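Local atomic coordinates of pyoverdine biosynthesis protein PvcB (Pseudomonas aeruginosa, PDB entry 4YLM), a protein that catalyses the iron(II)- and 2-oxoglutarate-dependent oxidation of tyrosine isonitrile in the biosynthesis of paerucumarin. Residues 13-18 / 28-33; 165-170 / 215-220; 181-186 / 195-200. One frame throughout, in Å; residues are numbered along the deposited sequence.

Contact 1: residues 13-18 / 28-33; sequences RLSPLR and GLLLEP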
# COMPACT_ATOMS: atom_id res chain seq x y z
N ARG A 13 2.02 10.30 13.25
CA ARG A 13 2.75 11.52 12.94
C ARG A 13 4.08 11.08 12.37
O ARG A 13 4.79 10.31 13.02
CB ARG A 13 3.01 12.35 14.21
CG ARG A 13 1.82 13.16 14.70
CD ARG A 13 2.06 13.66 16.14
NE ARG A 13 2.00 12.55 17.10
CZ ARG A 13 2.88 12.33 18.07
NH1 ARG A 13 3.93 13.14 18.23
NH2 ARG A 13 2.72 11.29 18.88
N LEU A 14 4.42 11.57 11.19
CA LEU A 14 5.67 11.21 10.55
C LEU A 14 6.66 12.37 10.57
O LEU A 14 6.28 13.54 10.43
CB LEU A 14 5.43 10.82 9.09
CG LEU A 14 4.49 9.65 8.80
CD1 LEU A 14 4.52 9.31 7.32
CD2 LEU A 14 4.85 8.44 9.61
N SER A 15 7.94 12.06 10.71
CA SER A 15 8.93 13.10 10.49
C SER A 15 10.29 12.51 10.15
O SER A 15 10.54 11.32 10.37
CB SER A 15 9.00 14.06 11.68
OG SER A 15 9.27 13.38 12.87
N PRO A 16 11.18 13.33 9.59
CA PRO A 16 12.52 12.86 9.24
C PRO A 16 13.22 12.27 10.47
O PRO A 16 13.04 12.78 11.57
CB PRO A 16 13.25 14.13 8.80
CG PRO A 16 12.17 15.10 8.44
CD PRO A 16 10.99 14.77 9.30
N LEU A 17 13.98 11.20 10.28
CA LEU A 17 14.78 10.62 11.35
C LEU A 17 15.99 11.52 11.60
O LEU A 17 16.65 11.95 10.65
CB LEU A 17 15.29 9.23 10.94
CG LEU A 17 16.01 8.45 12.04
CD1 LEU A 17 15.06 8.14 13.18
CD2 LEU A 17 16.65 7.17 11.49
N ARG A 18 16.28 11.79 12.87
CA ARG A 18 17.42 12.60 13.29
C ARG A 18 18.03 11.92 14.49
O ARG A 18 17.30 11.37 15.32
CB ARG A 18 16.94 13.99 13.69
CG ARG A 18 16.21 14.73 12.56
CD ARG A 18 15.52 15.98 13.07
NE ARG A 18 16.47 16.88 13.73
N GLY A 28 15.80 7.14 6.57
CA GLY A 28 15.22 6.96 7.89
C GLY A 28 13.94 7.76 8.07
O GLY A 28 13.78 8.83 7.50
N LEU A 29 13.02 7.23 8.87
CA LEU A 29 11.75 7.90 9.12
C LEU A 29 11.32 7.63 10.55
O LEU A 29 11.48 6.52 11.04
CB LEU A 29 10.69 7.39 8.13
CG LEU A 29 9.31 8.05 8.16
CD1 LEU A 29 9.42 9.46 7.58
CD2 LEU A 29 8.31 7.22 7.33
N LEU A 30 10.83 8.66 11.23
CA LEU A 30 10.31 8.51 12.58
C LEU A 30 8.80 8.46 12.49
O LEU A 30 8.19 9.32 11.86
CB LEU A 30 10.73 9.69 13.48
CG LEU A 30 10.08 9.79 14.87
CD1 LEU A 30 10.44 8.58 15.77
CD2 LEU A 30 10.44 11.11 15.59
N LEU A 31 8.20 7.46 13.14
CA LEU A 31 6.73 7.37 13.21
C LEU A 31 6.32 7.44 14.66
O LEU A 31 6.92 6.79 15.51
CB LEU A 31 6.24 6.05 12.64
CG LEU A 31 6.46 5.77 11.15
CD1 LEU A 31 7.86 5.25 10.95
CD2 LEU A 31 5.44 4.75 10.66
N GLU A 32 5.28 8.21 14.94
CA GLU A 32 4.78 8.31 16.30
C GLU A 32 3.26 8.19 16.29
O GLU A 32 2.61 8.52 15.30
CB GLU A 32 5.22 9.63 16.95
CG GLU A 32 6.74 9.79 17.00
CD GLU A 32 7.14 11.18 17.46
OE1 GLU A 32 7.42 11.34 18.66
OE2 GLU A 32 7.13 12.12 16.63
N PRO A 33 2.70 7.71 17.41
CA PRO A 33 1.27 7.36 17.46
C PRO A 33 0.33 8.53 17.20
O PRO A 33 0.57 9.65 17.66
CB PRO A 33 1.09 6.81 18.89
CG PRO A 33 2.31 7.30 19.67
CD PRO A 33 3.40 7.39 18.66
O HOH W 1 6.96 11.97 13.88
O HOH W 2 6.02 14.74 16.49

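Contact 2: residues 165-170 / 215-220; sequences SGRYQR and HYDGIA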
# COMPACT_ATOMS: atom_id res chain seq x y z
N SER A 165 36.31 -6.39 -4.92
CA SER A 165 35.48 -7.48 -4.43
C SER A 165 35.97 -7.86 -3.04
O SER A 165 37.17 -7.81 -2.76
CB SER A 165 35.60 -8.71 -5.33
OG SER A 165 34.66 -8.66 -6.39
N GLY A 166 35.04 -8.26 -2.17
CA GLY A 166 35.38 -8.70 -0.83
C GLY A 166 35.29 -10.20 -0.70
O GLY A 166 34.36 -10.81 -1.24
N ARG A 167 36.27 -10.81 -0.03
CA ARG A 167 36.24 -12.23 0.29
C ARG A 167 36.27 -12.40 1.80
O ARG A 167 37.19 -11.93 2.47
CB ARG A 167 37.43 -12.97 -0.34
CG ARG A 167 37.22 -13.38 -1.80
CD ARG A 167 38.32 -14.32 -2.29
NE ARG A 167 39.62 -13.65 -2.44
CZ ARG A 167 40.67 -13.85 -1.66
NH1 ARG A 167 40.61 -14.72 -0.66
NH2 ARG A 167 41.80 -13.19 -1.88
N TYR A 168 35.26 -13.08 2.33
CA TYR A 168 35.09 -13.18 3.77
C TYR A 168 35.03 -14.64 4.19
O TYR A 168 34.47 -15.48 3.48
CB TYR A 168 33.83 -12.42 4.20
CG TYR A 168 33.73 -11.05 3.55
CD1 TYR A 168 34.59 -10.03 3.92
CD2 TYR A 168 32.79 -10.78 2.57
CE1 TYR A 168 34.52 -8.78 3.33
CE2 TYR A 168 32.70 -9.53 1.97
CZ TYR A 168 33.57 -8.53 2.36
OH TYR A 168 33.49 -7.30 1.77
N GLN A 169 35.62 -14.93 5.35
CA GLN A 169 35.60 -16.29 5.89
C GLN A 169 35.38 -16.26 7.39
O GLN A 169 35.74 -15.28 8.06
CB GLN A 169 36.91 -17.02 5.56
N ARG A 170 34.78 -17.31 7.91
CA ARG A 170 34.62 -17.45 9.36
C ARG A 170 34.77 -18.91 9.77
O ARG A 170 35.84 -19.50 9.58
CB ARG A 170 33.26 -16.90 9.81
CG ARG A 170 32.09 -17.83 9.56
CD ARG A 170 30.78 -17.23 10.06
NE ARG A 170 30.82 -16.89 11.47
N HIS A 215 39.85 -10.28 2.70
CA HIS A 215 40.68 -10.01 1.54
C HIS A 215 39.89 -9.19 0.52
O HIS A 215 38.68 -9.37 0.38
CB HIS A 215 41.15 -11.33 0.92
CG HIS A 215 41.79 -12.26 1.91
ND1 HIS A 215 41.57 -13.62 1.91
CD2 HIS A 215 42.65 -12.02 2.93
CE1 HIS A 215 42.26 -14.18 2.89
NE2 HIS A 215 42.92 -13.22 3.53
N TYR A 216 40.57 -8.29 -0.19
CA TYR A 216 39.89 -7.45 -1.17
C TYR A 216 40.53 -7.54 -2.56
O TYR A 216 41.63 -7.02 -2.79
CB TYR A 216 39.78 -6.00 -0.66
CG TYR A 216 39.03 -5.90 0.66
CD1 TYR A 216 39.71 -5.76 1.86
CD2 TYR A 216 37.64 -5.98 0.70
CE1 TYR A 216 39.03 -5.68 3.07
CE2 TYR A 216 36.95 -5.91 1.90
CZ TYR A 216 37.65 -5.76 3.09
OH TYR A 216 36.97 -5.69 4.29
N ASP A 217 39.83 -8.20 -3.48
CA ASP A 217 40.35 -8.50 -4.81
C ASP A 217 40.00 -7.43 -5.83
O ASP A 217 39.19 -6.54 -5.57
CB ASP A 217 39.77 -9.82 -5.31
CG ASP A 217 40.05 -10.98 -4.39
OD1 ASP A 217 41.03 -10.90 -3.62
OD2 ASP A 217 39.30 -11.97 -4.44
N GLY A 218 40.60 -7.56 -7.01
CA GLY A 218 40.27 -6.72 -8.15
C GLY A 218 41.03 -5.42 -8.15
O GLY A 218 41.01 -4.67 -9.12
N ILE A 219 41.71 -5.14 -7.04
CA ILE A 219 42.56 -3.97 -6.95
C ILE A 219 43.97 -4.41 -6.57
O ILE A 219 44.18 -5.57 -6.22
CB ILE A 219 42.04 -2.97 -5.91
CG1 ILE A 219 42.00 -3.62 -4.53
CG2 ILE A 219 40.66 -2.46 -6.31
CD1 ILE A 219 41.78 -2.65 -3.40
N ALA A 220 44.92 -3.48 -6.63
CA ALA A 220 46.29 -3.78 -6.23
C ALA A 220 46.44 -3.70 -4.72
O ALA A 220 45.84 -2.83 -4.08
CB ALA A 220 47.26 -2.82 -6.92

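Contact 3: residues 181-186 / 195-200; sequences APIVER and LRFCEP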
# COMPACT_ATOMS: atom_id res chain seq x y z
N ALA A 181 31.49 -11.00 -2.33
CA ALA A 181 30.59 -10.05 -2.97
C ALA A 181 31.34 -8.86 -3.56
O ALA A 181 32.26 -8.33 -2.93
CB ALA A 181 29.55 -9.56 -1.96
N PRO A 182 30.94 -8.42 -4.76
CA PRO A 182 31.50 -7.15 -5.23
C PRO A 182 31.18 -6.07 -4.20
O PRO A 182 30.12 -6.15 -3.55
CB PRO A 182 30.72 -6.88 -6.52
CG PRO A 182 30.12 -8.20 -6.92
CD PRO A 182 29.91 -8.96 -5.65
N ILE A 183 32.06 -5.09 -4.05
CA ILE A 183 31.80 -3.96 -3.18
C ILE A 183 30.58 -3.18 -3.68
O ILE A 183 29.70 -2.82 -2.90
CB ILE A 183 33.01 -3.02 -3.13
CG1 ILE A 183 34.19 -3.71 -2.43
CG2 ILE A 183 32.65 -1.74 -2.41
CD1 ILE A 183 33.97 -3.88 -0.95
N VAL A 184 30.53 -2.92 -4.98
CA VAL A 184 29.38 -2.24 -5.57
C VAL A 184 28.44 -3.28 -6.15
O VAL A 184 28.81 -4.04 -7.04
CB VAL A 184 29.83 -1.22 -6.66
CG1 VAL A 184 28.63 -0.51 -7.29
CG2 VAL A 184 30.81 -0.20 -6.07
N GLU A 185 27.21 -3.33 -5.63
CA GLU A 185 26.25 -4.34 -6.06
C GLU A 185 25.00 -3.67 -6.63
O GLU A 185 24.89 -2.45 -6.61
CB GLU A 185 25.85 -5.23 -4.88
CG GLU A 185 26.57 -6.57 -4.81
CD GLU A 185 26.09 -7.54 -5.87
OE1 GLU A 185 26.36 -8.75 -5.72
OE2 GLU A 185 25.47 -7.10 -6.87
N ARG A 186 24.08 -4.48 -7.13
CA ARG A 186 22.74 -4.01 -7.43
C ARG A 186 21.81 -4.59 -6.37
O ARG A 186 22.02 -5.70 -5.88
CB ARG A 186 22.30 -4.44 -8.83
CG ARG A 186 22.17 -5.94 -9.01
CD ARG A 186 21.82 -6.26 -10.44
NE ARG A 186 21.56 -7.68 -10.67
CZ ARG A 186 22.23 -8.43 -11.55
NH1 ARG A 186 23.20 -7.90 -12.28
NH2 ARG A 186 21.91 -9.71 -11.70
N LEU A 195 25.93 -0.89 -1.81
CA LEU A 195 27.22 -1.47 -1.45
C LEU A 195 26.98 -2.73 -0.62
O LEU A 195 26.06 -2.78 0.20
CB LEU A 195 28.05 -0.47 -0.65
CG LEU A 195 28.35 0.90 -1.28
CD1 LEU A 195 29.08 1.78 -0.29
CD2 LEU A 195 29.18 0.74 -2.56
N ARG A 196 27.82 -3.74 -0.85
CA ARG A 196 27.90 -4.87 0.08
C ARG A 196 29.35 -4.92 0.55
O ARG A 196 30.26 -5.18 -0.23
CB ARG A 196 27.52 -6.19 -0.61
CG ARG A 196 26.06 -6.28 -1.05
CD ARG A 196 25.08 -6.36 0.14
NE ARG A 196 24.78 -5.05 0.72
CZ ARG A 196 23.88 -4.84 1.69
NH1 ARG A 196 23.19 -5.86 2.19
NH2 ARG A 196 23.67 -3.62 2.15
N PHE A 197 29.57 -4.64 1.83
CA PHE A 197 30.90 -4.51 2.38
C PHE A 197 30.85 -5.03 3.80
O PHE A 197 29.96 -4.66 4.56
CB PHE A 197 31.29 -3.03 2.37
CG PHE A 197 32.60 -2.71 3.06
CD1 PHE A 197 33.77 -3.39 2.74
CD2 PHE A 197 32.67 -1.66 3.97
CE1 PHE A 197 34.98 -3.07 3.36
CE2 PHE A 197 33.88 -1.32 4.58
CZ PHE A 197 35.03 -2.03 4.28
N CYS A 198 31.77 -5.92 4.15
CA CYS A 198 31.94 -6.32 5.54
C CYS A 198 33.24 -5.68 6.01
O CYS A 198 34.31 -5.97 5.48
CB CYS A 198 31.99 -7.85 5.69
SG CYS A 198 32.10 -8.42 7.43
N GLU A 199 33.13 -4.77 6.97
CA GLU A 199 34.25 -3.94 7.37
C GLU A 199 35.17 -4.70 8.34
O GLU A 199 34.68 -5.42 9.21
CB GLU A 199 33.72 -2.66 8.03
CG GLU A 199 34.80 -1.70 8.48
CD GLU A 199 34.26 -0.59 9.36
OE1 GLU A 199 33.08 -0.67 9.78
OE2 GLU A 199 35.04 0.35 9.65
N PRO A 200 36.49 -4.54 8.19
CA PRO A 200 37.42 -5.13 9.16
C PRO A 200 37.46 -4.33 10.46
O PRO A 200 37.33 -3.11 10.42
CB PRO A 200 38.79 -5.02 8.46
CG PRO A 200 38.49 -4.72 7.02
CD PRO A 200 37.19 -3.97 7.03
O HOH W 3 32.09 -7.20 -0.36

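Contact 1: residues 13-18 / 28-33
R13 pairs with E32, and S15 with L30, as hydrogen-bonded pairs of an antiparallel ladder whose two strands, 13-16 and 29-33, run at 157° to each other and approach to 4.8 Å between axes. Each pair is closed by two backbone bonds, among them R13 N to E32 O at 2.8 Å. The arginine chain bends about its CG-CD bond (chi3 -71°), which places NE toward the partner strand. NE and NH2 both donate to P33 O, which lies in the guanidinium plane, 3.0 Å from NH2 of R13 and 3.3 Å from its NE. E32 CB sits over one face of the guanidinium, offset toward its rim. The ion pair itself is long, 3.7 Å from R13 NH1 to E32 OE2, with the oxygen well out of plane, so charge rather than a directed N-H links them. One water joins E32 OE2 to S15 OG and, weakly, to R13 O. In the fold, 13-16 adds to the mixed sheet of this TauD/TfdA-family protein through 29-33, whose other neighbour is the parallel strand 57-60. On the face opposite R13, S15, L30 and E32, L14 and L31 lie side by side, with L14 CD2 tight against L31 CG at 3.5 Å. Helix 45-55 touches L31 and L29, while D9 of the second subunit packs on L14. Past P16, L17 CB rests 3.5 Å from G28 C.

Contact 2: residues 165-170 / 215-220
In R167 and D217, which meet diagonally across the ladder, CG stands anti to the carbonyl carbon in both side chains (chi1 -83° and -57°), and a bend at chi3 of the arginine (-71°) turns NE toward the carboxylate. The result is a bidentate salt bridge through NE and NH2: R167 NE donates to D217 OD2 at 2.6 Å, and R167 NH2 to D217 OD1 at 3.0 Å. Both oxygens use their syn lone pairs, and the guanidinium and carboxylate are nearly coplanar, although the chains that carry them cross at about a right angle. Two separate bonds, one to each oxygen, would fix the rotation of both groups. H215 shares this face of the sheet, and its CB covers one face of the guanidinium, 3.4 Å from R167 NH2. The backbones form an antiparallel ladder in which S165 with D217 and R167 with H215 are the hydrogen-bonded pairs; R167 N reaches H215 O at 2.8 Å.

The opposite face is aromatic. Y168 and Y216 cross at about a right angle, the Y168 OH meeting the edge of the Y216 ring at CE2, 3.7 Å away. G166 CA lies 3.9 Å from Y216 CD2. Both hydroxyls are hydrogen-bonded to the backbone of C198, Y168 OH to its N and Y216 OH to its O, which ties this sheet to residues 195-200 of contact 3. Strand 165-169 is the middle of three, with 178-182 along its other edge; helix 224-235 packs on Y216, and I219 reaches both that helix and helix 155-163.

Contact 3: residues 181-186 / 195-200
V184 and L195 form a non-hydrogen-bonded pair in the small antiparallel hairpin of strands 184-186 and 193-195, followed by residues whose side chains lie near the assigned iron ligands of this TauD/TfdA-family oxygenase. V184 CG2 touches L195 CD2 at 4.0 Å, with W161 of helix 155-163 packing on both residues. At I183 the backbone takes helical angles and interrupts the strand; its carbonyl O accepts from R196 N at 2.9 Å. The I183 and F197 side chains lie side by side and meet through their CD1 atoms, 3.7 Å apart, against helix 224-235. R196 is curled at chi2 (-69°) and chi3 (82°), which turns NE back to L195 O at 2.7 Å, in the guanidinium plane. The far nitrogens bond to N256 O and L259 O, and W113 makes a cation-pi contact, so the buried guanidinium has several partners; the R196 side chain is about 8 Å from that of H261, assigned as an iron ligand. E185 shares only its aliphatic part with R196, CG to CG at 3.8 Å, while its OE1 bonds H289. A single water spans the backbones, donating to A181 O at 2.8 Å and to R196 O at 2.7 Å.

Overall arrangement
Contacts 2 and 3 form one continuous region, whereas contact 1 stands on the opposite side of the chain's centre. The centres of contacts 2 and 3 are about 10 Å apart, and contact 3 is nested in the loop that contact 2 closes; strands 165-169 and 178-182 are neighbours in one sheet, joined where G166 N lies 2.9 Å from A181 O. Contact 1 is separate, its nearest atoms about 14 Å from contact 3 and about 23 Å from contact 2. Distances to the assigned iron ligands differ: the side chains of Y168 and F197 are each about 8 Å from that of H112, and L17 is about 12 Å from H261, side chain to side chain.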